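Local coordinates for protein predicted sugar phosphatases of the HAD superfamily (Cytophaga hutchinsonii, PDB 2HX1) that probably hydrolyses phosphate esters of sugars as a magnesium-dependent phosphatase of the haloacid dehalogenase superfamily, at residues S123-S128 with V154-K159. Sequence-based numbering, arbitrary orientation.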
loop_
_atom_site.group_PDB
_atom_site.type_symbol
_atom_site.label_atom_id
_atom_site.label_comp_id
_atom_site.label_asym_id
_atom_site.label_seq_id
_atom_site.Cartn_x
_atom_site.Cartn_y
_atom_site.Cartn_z
ATOM N N SER A 123 23.492 -2.753 16.985
ATOM C CA SER A 123 24.698 -3.542 16.763
ATOM C C SER A 123 25.231 -4.257 17.998
ATOM O O SER A 123 25.924 -5.268 17.873
ATOM C CB SER A 123 25.822 -2.630 16.292
ATOM O OG SER A 123 26.110 -1.687 17.297
ATOM N N ALA A 124 24.940 -3.718 19.181
ATOM C CA ALA A 124 25.401 -4.310 20.451
ATOM C C ALA A 124 24.371 -5.215 21.094
ATOM O O ALA A 124 24.503 -5.555 22.291
ATOM C CB ALA A 124 25.818 -3.211 21.440
ATOM N N ILE A 125 23.346 -5.608 20.328
ATOM C CA ILE A 125 22.321 -6.490 20.835
ATOM C C ILE A 125 22.560 -7.879 20.282
ATOM O O ILE A 125 22.825 -8.043 19.087
ATOM C CB ILE A 125 20.898 -6.069 20.425
ATOM C CG1 ILE A 125 20.604 -4.653 20.916
ATOM C CG2 ILE A 125 19.859 -7.080 20.979
ATOM C CD1 ILE A 125 20.649 -4.482 22.400
ATOM N N ASP A 126 22.474 -8.867 21.169
ATOM C CA ASP A 126 22.635 -10.265 20.810
ATOM C C ASP A 126 21.846 -11.122 21.786
ATOM O O ASP A 126 21.176 -10.600 22.684
ATOM C CB ASP A 126 24.122 -10.657 20.890
ATOM C CG ASP A 126 24.734 -10.416 22.284
ATOM O OD1 ASP A 126 24.019 -10.546 23.316
ATOM O OD2 ASP A 126 25.943 -10.076 22.356
ATOM N N ASP A 127 21.949 -12.436 21.628
ATOM C CA ASP A 127 21.254 -13.364 22.513
ATOM C C ASP A 127 21.595 -13.138 23.994
ATOM O O ASP A 127 20.820 -13.445 24.890
ATOM C CB ASP A 127 21.569 -14.800 22.074
ATOM C CG ASP A 127 20.923 -15.144 20.743
ATOM O OD1 ASP A 127 19.765 -14.716 20.500
ATOM O OD2 ASP A 127 21.572 -15.839 19.929
ATOM N N SER A 128 22.752 -12.573 24.256
ATOM C CA SER A 128 23.164 -12.355 25.640
ATOM C C SER A 128 22.379 -11.244 26.326
ATOM O O SER A 128 22.273 -11.263 27.542
ATOM C CB SER A 128 24.667 -12.031 25.765
ATOM O OG SER A 128 24.906 -10.613 25.821
ATOM N N VAL A 154 15.126 -6.106 11.893
ATOM C CA VAL A 154 14.051 -7.001 11.477
ATOM C C VAL A 154 13.937 -8.157 12.471
ATOM O O VAL A 154 12.846 -8.437 12.982
ATOM C CB VAL A 154 14.214 -7.485 10.001
ATOM C CG1 VAL A 154 13.340 -8.722 9.668
ATOM C CG2 VAL A 154 13.881 -6.364 9.053
ATOM N N ASN A 155 15.058 -8.807 12.784
ATOM C CA ASN A 155 15.017 -9.936 13.688
ATOM C C ASN A 155 14.678 -9.561 15.144
ATOM O O ASN A 155 13.987 -10.313 15.831
ATOM C CB ASN A 155 16.323 -10.691 13.615
ATOM C CG ASN A 155 16.460 -11.456 12.317
ATOM O OD1 ASN A 155 15.610 -12.297 11.998
ATOM N ND2 ASN A 155 17.503 -11.143 11.547
ATOM N N LEU A 156 15.149 -8.391 15.587
ATOM C CA LEU A 156 14.845 -7.901 16.927
ATOM C C LEU A 156 13.349 -7.757 17.121
ATOM O O LEU A 156 12.805 -8.150 18.162
ATOM C CB LEU A 156 15.496 -6.543 17.145
ATOM C CG LEU A 156 15.184 -5.849 18.470
ATOM C CD1 LEU A 156 15.604 -6.725 19.679
ATOM C CD2 LEU A 156 15.898 -4.508 18.457
ATOM N N LEU A 157 12.692 -7.192 16.114
ATOM C CA LEU A 157 11.265 -6.927 16.179
ATOM C C LEU A 157 10.404 -8.183 15.957
ATOM O O LEU A 157 9.248 -8.232 16.367
ATOM C CB LEU A 157 10.903 -5.855 15.141
ATOM C CG LEU A 157 11.455 -4.459 15.441
ATOM C CD1 LEU A 157 11.066 -3.500 14.318
ATOM C CD2 LEU A 157 10.994 -3.967 16.836
ATOM N N ARG A 158 10.948 -9.157 15.233
ATOM C CA ARG A 158 10.330 -10.472 15.124
ATOM C C ARG A 158 10.405 -11.210 16.456
ATOM O O ARG A 158 9.540 -12.027 16.742
ATOM C CB ARG A 158 11.031 -11.313 14.060
ATOM C CG ARG A 158 10.702 -10.882 12.600
ATOM C CD ARG A 158 11.516 -11.629 11.522
ATOM N NE ARG A 158 11.207 -13.069 11.517
ATOM C CZ ARG A 158 11.932 -14.006 12.130
ATOM N NH1 ARG A 158 13.062 -13.696 12.791
ATOM N NH2 ARG A 158 11.521 -15.273 12.090
ATOM N N LYS A 159 11.430 -10.926 17.266
ATOM C CA LYS A 159 11.671 -11.664 18.501
ATOM C C LYS A 159 11.211 -10.959 19.753
ATOM O O LYS A 159 11.028 -11.613 20.784
ATOM C CB LYS A 159 13.153 -11.978 18.675
ATOM C CG LYS A 159 13.741 -12.919 17.638
ATOM C CD LYS A 159 15.240 -12.890 17.746
ATOM C CE LYS A 159 15.896 -13.979 16.940
ATOM N NZ LYS A 159 17.391 -13.798 16.941
#
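Ile125 and Leu156 make the apolar part of a sparse contact between the loop that leaves strand 117-121 and the last turns of helix 146-159. The methyl CG2 of Ile125 lies 4.5 Å from CD1 of Leu156, a loose branch-to-branch approach of two buried side chains. Leu156 points from the helix toward the loop, its chi1 of 176° carrying CG away from the backbone N and CD1 up to the isoleucine. Ile130 touches both residues, and Val133 continues the apolar layer from Ile125 to strand 133-138.

The second approach, nearer the surface, is between opposite charges and probably minor. The almost fully extended Lys159 brings NZ to 4.4 Å from OD1 of Asp127, beyond salt-bridge range.

No hydrogen bond links the two segments, but Lys152, earlier on the helix, bonds weakly to Ser123 O and Ile125 O. Within the loop, the syn lone pair of Asp126 OD1 receives Ser128 OG at 2.7 Å, and a weak bond from Ser128 N to the same oxygen forms an Asx turn. Asn129 bonds to Ala124 O and Asp126 N, bracing this bend further.

Only 80 Å² is buried, in the five-stranded domain, probably the cap, apart from the six-stranded core carrying the magnesium ligands Asp20 and Asp233. Between the segments, weak dispersion and a probably weak charge attraction act; Lys159, salt-bridged to Asp179 of the second subunit, ties this edge to the subunit interface.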